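Putative ferredoxin (Rhodopseudomonas palustris, PDB 4OV1) probably carries electrons as a small ferredoxin built around a bound three-iron, four-sulfur cluster. Local coordinates at residues L5-D10 with I64-D69. Residues are numbered along the deposited sequence; the frame is centred on the assembly and turned at random.
Sequences LTIHVD and IDITED
Thr6 and Thr67 each hold OG1 between the backbone N and the carbonyl carbon (chi1 70° and 58°), and these torsions bring the hydroxyls together across the strands in a hydrogen bond of 2.6 Å between Thr6 OG1 and Thr67 OG1. A valine in place of Thr6 has no hydroxyl and would probably leave Thr67 OG1 without this mate. Of the two backbone bonds of this pair, Thr6 N to Thr67 O is weak at 3.4 Å, whereas at the next hydrogen-bonded pair Asp65 N reaches His8 O at 2.7 Å, lying in its carbonyl plane. This antiparallel ladder joins the first and last strands, 5-9 and 64-68, as in the ferredoxin fold of single-cluster proteins. His8 and Asp65 are exposed on the face they share with both threonines, where polar side chains can meet solvent: Asp65 OD2 lies at the imidazole edge, 3.8 Å from His8 CD2, while His8 ND1 is hydrogen-bonded to Glu38. Branched aliphatics make up most of the other face, suited to burial under helix 49-58 and strand 28-30; there Ile7 CG1 runs alongside Ile66 CG1 at 4.0 Å. Leu5 CD2 rests on Glu68 CG, 3.6 Å away; at the opposite end Val9 packs against Ile64 and touches the iron-sulfur cluster.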
loop_
_atom_site.group_PDB
_atom_site.type_symbol
_atom_site.label_atom_id
_atom_site.label_comp_id
_atom_site.label_asym_id
_atom_site.label_seq_id
_atom_site.Cartn_x
_atom_site.Cartn_y
_atom_site.Cartn_z
ATOM N N LEU A 5 -6.604 11.228 -0.517
ATOM C CA LEU A 5 -6.290 9.939 0.015
ATOM C C LEU A 5 -4.842 9.766 0.364
ATOM O O LEU A 5 -3.974 10.225 -0.292
ATOM C CB LEU A 5 -6.722 8.820 -0.933
ATOM C CG LEU A 5 -8.132 8.697 -1.485
ATOM C CD1 LEU A 5 -8.190 7.618 -2.462
ATOM C CD2 LEU A 5 -9.117 8.441 -0.425
ATOM N N THR A 6 -4.614 9.061 1.442
ATOM C CA THR A 6 -3.274 8.596 1.809
ATOM C C THR A 6 -3.284 7.101 2.154
ATOM O O THR A 6 -4.334 6.542 2.476
ATOM C CB THR A 6 -2.651 9.424 2.968
ATOM O OG1 THR A 6 -3.342 9.164 4.198
ATOM C CG2 THR A 6 -2.686 10.921 2.650
ATOM N N ILE A 7 -2.116 6.463 2.084
ATOM C CA ILE A 7 -2.003 5.014 2.281
ATOM C C ILE A 7 -1.105 4.659 3.455
ATOM O O ILE A 7 -0.049 5.238 3.614
ATOM C CB ILE A 7 -1.496 4.312 0.993
ATOM C CG1 ILE A 7 -2.648 4.157 0.001
ATOM C CG2 ILE A 7 -1.009 2.929 1.289
ATOM C CD1 ILE A 7 -2.318 3.312 -1.203
ATOM N N HIS A 8 -1.537 3.715 4.285
ATOM C CA HIS A 8 -0.707 3.210 5.376
ATOM C C HIS A 8 -0.583 1.681 5.418
ATOM O O HIS A 8 -1.585 0.979 5.330
ATOM C CB HIS A 8 -1.278 3.662 6.708
ATOM C CG HIS A 8 -0.576 3.071 7.892
ATOM N ND1 HIS A 8 0.779 3.209 8.100
ATOM C CD2 HIS A 8 -1.044 2.332 8.928
ATOM C CE1 HIS A 8 1.116 2.581 9.213
ATOM N NE2 HIS A 8 0.027 2.042 9.734
ATOM N N VAL A 9 0.627 1.159 5.593
ATOM C CA VAL A 9 0.783 -0.278 5.843
ATOM C C VAL A 9 1.018 -0.611 7.322
ATOM O O VAL A 9 1.975 -0.141 7.916
ATOM C CB VAL A 9 1.950 -0.884 5.044
ATOM C CG1 VAL A 9 2.051 -2.358 5.339
ATOM C CG2 VAL A 9 1.767 -0.650 3.562
ATOM N N ASP A 10 0.153 -1.436 7.905
ATOM C CA ASP A 10 0.342 -1.899 9.277
ATOM C C ASP A 10 1.381 -3.017 9.297
ATOM O O ASP A 10 1.144 -4.137 8.817
ATOM C CB ASP A 10 -0.986 -2.384 9.861
ATOM C CG ASP A 10 -0.923 -2.664 11.364
ATOM O OD1 ASP A 10 -1.987 -2.571 12.020
ATOM O OD2 ASP A 10 0.159 -2.989 11.894
ATOM N N ILE A 64 -3.332 -3.005 4.774
ATOM C CA ILE A 64 -3.301 -1.669 4.175
ATOM C C ILE A 64 -4.513 -0.813 4.545
ATOM O O ILE A 64 -5.655 -1.260 4.487
ATOM C CB ILE A 64 -3.144 -1.718 2.634
ATOM C CG1 ILE A 64 -1.826 -2.392 2.248
ATOM C CG2 ILE A 64 -3.214 -0.307 2.028
ATOM C CD1 ILE A 64 -1.730 -2.753 0.772
ATOM N N ASP A 65 -4.235 0.431 4.926
ATOM C CA ASP A 65 -5.251 1.380 5.339
ATOM C C ASP A 65 -5.318 2.514 4.344
ATOM O O ASP A 65 -4.281 3.036 3.923
ATOM C CB ASP A 65 -4.874 1.969 6.693
ATOM C CG ASP A 65 -5.317 1.111 7.844
ATOM O OD1 ASP A 65 -6.361 0.414 7.700
ATOM O OD2 ASP A 65 -4.624 1.157 8.890
ATOM N N ILE A 66 -6.529 2.908 3.969
ATOM C CA ILE A 66 -6.681 4.093 3.141
ATOM C C ILE A 66 -7.582 5.118 3.824
ATOM O O ILE A 66 -8.745 4.834 4.113
ATOM C CB ILE A 66 -7.203 3.756 1.739
ATOM C CG1 ILE A 66 -6.230 2.809 1.034
ATOM C CG2 ILE A 66 -7.380 5.026 0.935
ATOM C CD1 ILE A 66 -6.424 2.723 -0.471
ATOM N N THR A 67 -7.028 6.298 4.099
ATOM C CA THR A 67 -7.785 7.374 4.729
ATOM C C THR A 67 -8.376 8.316 3.690
ATOM O O THR A 67 -7.755 8.604 2.667
ATOM C CB THR A 67 -6.913 8.236 5.645
ATOM O OG1 THR A 67 -5.837 8.791 4.878
ATOM C CG2 THR A 67 -6.376 7.427 6.823
ATOM N N GLU A 68 -9.566 8.824 3.976
ATOM C CA GLU A 68 -10.255 9.662 3.013
ATOM C C GLU A 68 -10.672 11.017 3.585
ATOM O O GLU A 68 -11.457 11.096 4.535
ATOM C CB GLU A 68 -11.467 8.926 2.449
ATOM C CG GLU A 68 -12.077 9.606 1.243
ATOM C CD GLU A 68 -13.394 8.981 0.832
ATOM O OE1 GLU A 68 -13.367 7.901 0.186
ATOM O OE2 GLU A 68 -14.453 9.576 1.170
ATOM N N ASP A 69 -10.132 12.078 2.991
ATOM C CA ASP A 69 -10.495 13.442 3.348
ATOM C C ASP A 69 -10.724 14.293 2.098
ATOM O O ASP A 69 -9.973 15.241 1.839
ATOM C CB ASP A 69 -9.403 14.075 4.204
ATOM C CG ASP A 69 -9.106 13.273 5.455
ATOM O OD1 ASP A 69 -9.876 13.408 6.434
ATOM O OD2 ASP A 69 -8.100 12.520 5.463
#